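Local coordinates for protein beta-glucosidase (PDB 5M6G) that probably hydrolyses terminal, non-reducing beta-D-glucosyl residues with release of beta-D-glucose, as a member of glycosyl hydrolase family 3, at residues V47-M55 against L374-E384. Sequence-based numbering, arbitrary orientation.
Sequences VPDRVDDLM and LTKKFELGLFE
Arg50 reaches from the helix of 47-55 across to Glu384 and closes a bidentate, end-on salt bridge. NH1 of Arg50 meets OE1 of Glu384 at 3.0 Å, nearly straight (171°) and within the guanidinium plane, though it comes to the oxygen from above the carboxylate. NH2 of Arg50 meets OE2 of Glu384 at 2.7 Å on its syn lone pair, less straight; the two flat groups are twisted 44° apart. The chain bends at chi3 (72°), which sets one guanidinium face against the CD1–CE1 side of the Phe378 ring, CD1 over its centre, the two planes steeply inclined and not stacked; NE of Arg50 sits 3.4 Å from CE1 of Phe378. The same NH2 also bonds the carbonyl of Tyr40.

The Phe378 ring is covered on both faces. Arg50 CB makes a CH-pi contact over one, while the other receives CE1 of Phe383. Phe378 is a knob in the hole made by Val47, Arg50, Val51 and Leu54.

Apolar packing fills in the rest. CG2 of Val51 touches CD2 of Phe378 at 3.6 Å; Val47 and Phe378 run past each other in opposite directions, CG1 of Val47 touching CB of Phe378. CD2 of Leu54 reaches both Leu374 and CZ of Phe383, the latter at 3.7 Å. CG of Met55 lies 3.5 Å from CD1 of Leu374.

Replacing Arg50 with a leucine would probably leave the Glu384 carboxylate without its charged mate and the Tyr40 carbonyl without this donor.

In this family 3 N-terminal domain, of the TIM-barrel clan, an early helix thus packs on the last turns of helix 363-379 and, beyond the Schellman motif at Gly381, on Phe383 and Glu384. Buried Arg50 serves both halves of the contact, its aliphatic part packing on Phe378 and its charge met by Glu384.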
# COMPACT_ATOMS: atom_id res chain seq x y z
N VAL A 47 -5.86 25.46 16.61
CA VAL A 47 -6.05 24.05 16.95
C VAL A 47 -5.54 23.71 18.35
O VAL A 47 -6.28 23.08 19.12
CB VAL A 47 -5.43 23.15 15.86
CG1 VAL A 47 -5.34 21.71 16.36
CG2 VAL A 47 -6.27 23.24 14.58
N PRO A 48 -4.31 24.07 18.75
CA PRO A 48 -3.85 23.69 20.10
C PRO A 48 -4.75 24.22 21.22
O PRO A 48 -4.89 23.54 22.24
CB PRO A 48 -2.44 24.29 20.18
CG PRO A 48 -2.00 24.46 18.79
CD PRO A 48 -3.25 24.80 18.01
N ASP A 49 -5.36 25.40 21.05
CA ASP A 49 -6.29 25.91 22.06
C ASP A 49 -7.58 25.10 22.09
O ASP A 49 -8.17 24.90 23.16
CB ASP A 49 -6.60 27.38 21.81
CG ASP A 49 -5.37 28.26 21.86
OD1 ASP A 49 -4.37 27.86 22.50
OD2 ASP A 49 -5.40 29.36 21.26
N ARG A 50 -8.05 24.65 20.91
CA ARG A 50 -9.21 23.78 20.86
C ARG A 50 -8.92 22.43 21.51
O ARG A 50 -9.75 21.90 22.25
CB ARG A 50 -9.66 23.58 19.40
CG ARG A 50 -10.04 24.89 18.70
CD ARG A 50 -10.58 24.64 17.28
NE ARG A 50 -11.91 24.04 17.28
CZ ARG A 50 -12.56 23.69 16.17
NH1 ARG A 50 -12.00 23.87 14.98
NH2 ARG A 50 -13.78 23.15 16.25
N VAL A 51 -7.75 21.86 21.22
CA VAL A 51 -7.32 20.62 21.86
C VAL A 51 -7.26 20.79 23.38
O VAL A 51 -7.76 19.95 24.13
CB VAL A 51 -5.97 20.17 21.29
CG1 VAL A 51 -5.41 19.04 22.13
CG2 VAL A 51 -6.13 19.75 19.82
N ASP A 52 -6.63 21.86 23.85
CA ASP A 52 -6.54 22.08 25.30
C ASP A 52 -7.92 22.12 25.95
O ASP A 52 -8.14 21.51 27.01
CB ASP A 52 -5.79 23.38 25.59
CG ASP A 52 -4.29 23.26 25.35
OD1 ASP A 52 -3.79 22.12 25.22
OD2 ASP A 52 -3.62 24.31 25.30
N ASP A 53 -8.87 22.83 25.34
CA ASP A 53 -10.18 22.98 25.95
C ASP A 53 -10.93 21.65 26.00
O ASP A 53 -11.53 21.30 27.01
CB ASP A 53 -11.00 24.02 25.20
CG ASP A 53 -12.35 24.22 25.81
OD1 ASP A 53 -12.40 24.85 26.89
OD2 ASP A 53 -13.35 23.73 25.25
N LEU A 54 -10.90 20.91 24.88
CA LEU A 54 -11.56 19.60 24.85
C LEU A 54 -10.96 18.66 25.88
O LEU A 54 -11.69 18.04 26.67
CB LEU A 54 -11.44 19.00 23.44
CG LEU A 54 -12.06 17.62 23.20
CD1 LEU A 54 -13.53 17.58 23.61
CD2 LEU A 54 -11.88 17.21 21.72
N MET A 55 -9.63 18.52 25.90
CA MET A 55 -9.02 17.62 26.87
C MET A 55 -9.31 18.04 28.30
O MET A 55 -9.47 17.17 29.17
CB MET A 55 -7.52 17.52 26.63
CG MET A 55 -7.21 16.74 25.36
SD MET A 55 -5.46 16.56 25.00
CE MET A 55 -4.91 15.65 26.45
N LEU A 374 -6.26 14.02 18.82
CA LEU A 374 -7.25 15.08 18.68
C LEU A 374 -6.75 16.19 17.76
O LEU A 374 -7.54 16.77 17.01
CB LEU A 374 -7.62 15.65 20.05
CG LEU A 374 -8.32 14.67 20.98
CD1 LEU A 374 -8.44 15.29 22.38
CD2 LEU A 374 -9.70 14.29 20.41
N THR A 375 -5.45 16.49 17.82
CA THR A 375 -4.90 17.51 16.93
C THR A 375 -5.19 17.17 15.47
O THR A 375 -5.63 18.03 14.70
CB THR A 375 -3.40 17.67 17.17
OG1 THR A 375 -3.19 18.27 18.45
CG2 THR A 375 -2.75 18.54 16.10
N LYS A 376 -4.99 15.91 15.08
CA LYS A 376 -5.24 15.52 13.70
C LYS A 376 -6.72 15.57 13.37
O LYS A 376 -7.10 15.94 12.25
CB LYS A 376 -4.66 14.12 13.46
CG LYS A 376 -3.13 14.12 13.47
CD LYS A 376 -2.62 14.85 12.22
CE LYS A 376 -1.14 15.27 12.33
NZ LYS A 376 -0.91 16.40 13.30
N LYS A 377 -7.59 15.22 14.32
CA LYS A 377 -9.03 15.36 14.08
C LYS A 377 -9.41 16.82 13.83
O LYS A 377 -10.20 17.10 12.92
CB LYS A 377 -9.82 14.78 15.25
CG LYS A 377 -9.71 13.26 15.36
CD LYS A 377 -10.64 12.71 16.45
CE LYS A 377 -10.73 11.20 16.40
NZ LYS A 377 -11.79 10.69 17.33
N PHE A 378 -8.87 17.75 14.61
CA PHE A 378 -9.16 19.17 14.35
C PHE A 378 -8.57 19.63 13.03
O PHE A 378 -9.22 20.35 12.27
CB PHE A 378 -8.63 20.05 15.48
CG PHE A 378 -9.49 20.03 16.71
CD1 PHE A 378 -10.69 20.73 16.74
CD2 PHE A 378 -9.09 19.33 17.84
CE1 PHE A 378 -11.50 20.71 17.88
CE2 PHE A 378 -9.87 19.31 18.98
CZ PHE A 378 -11.09 20.00 19.00
N GLU A 379 -7.33 19.24 12.75
CA GLU A 379 -6.70 19.65 11.50
C GLU A 379 -7.46 19.11 10.30
O GLU A 379 -7.62 19.81 9.30
CB GLU A 379 -5.24 19.19 11.47
CG GLU A 379 -4.34 19.97 12.44
CD GLU A 379 -2.94 19.36 12.59
OE1 GLU A 379 -2.77 18.15 12.33
OE2 GLU A 379 -2.02 20.10 13.00
N LEU A 380 -7.97 17.89 10.41
CA LEU A 380 -8.74 17.31 9.31
C LEU A 380 -10.08 17.98 9.11
O LEU A 380 -10.78 17.64 8.15
CB LEU A 380 -8.93 15.81 9.54
CG LEU A 380 -7.72 14.97 9.17
CD1 LEU A 380 -7.83 13.58 9.76
CD2 LEU A 380 -7.59 14.90 7.64
N GLY A 381 -10.47 18.90 9.99
CA GLY A 381 -11.73 19.59 9.86
C GLY A 381 -12.93 18.80 10.30
O GLY A 381 -14.06 19.20 10.00
N LEU A 382 -12.72 17.70 11.04
CA LEU A 382 -13.82 16.80 11.38
C LEU A 382 -14.82 17.44 12.33
O LEU A 382 -15.99 17.02 12.37
CB LEU A 382 -13.26 15.51 12.00
CG LEU A 382 -12.51 14.61 11.01
CD1 LEU A 382 -11.88 13.42 11.73
CD2 LEU A 382 -13.45 14.14 9.91
N PHE A 383 -14.39 18.41 13.13
CA PHE A 383 -15.32 19.07 14.04
C PHE A 383 -16.22 20.06 13.32
O PHE A 383 -17.24 20.48 13.88
CB PHE A 383 -14.56 19.80 15.16
CG PHE A 383 -13.97 18.89 16.21
CD1 PHE A 383 -12.77 18.23 15.99
CD2 PHE A 383 -14.61 18.71 17.43
CE1 PHE A 383 -12.21 17.40 16.96
CE2 PHE A 383 -14.06 17.89 18.41
CZ PHE A 383 -12.87 17.23 18.18
N GLU A 384 -15.87 20.44 12.09
CA GLU A 384 -16.67 21.34 11.26
C GLU A 384 -17.41 20.59 10.16
O GLU A 384 -18.57 20.91 9.88
CB GLU A 384 -15.77 22.42 10.63
CG GLU A 384 -15.45 23.59 11.55
CD GLU A 384 -14.60 23.18 12.75
OE1 GLU A 384 -13.43 22.79 12.57
OE2 GLU A 384 -15.13 23.24 13.88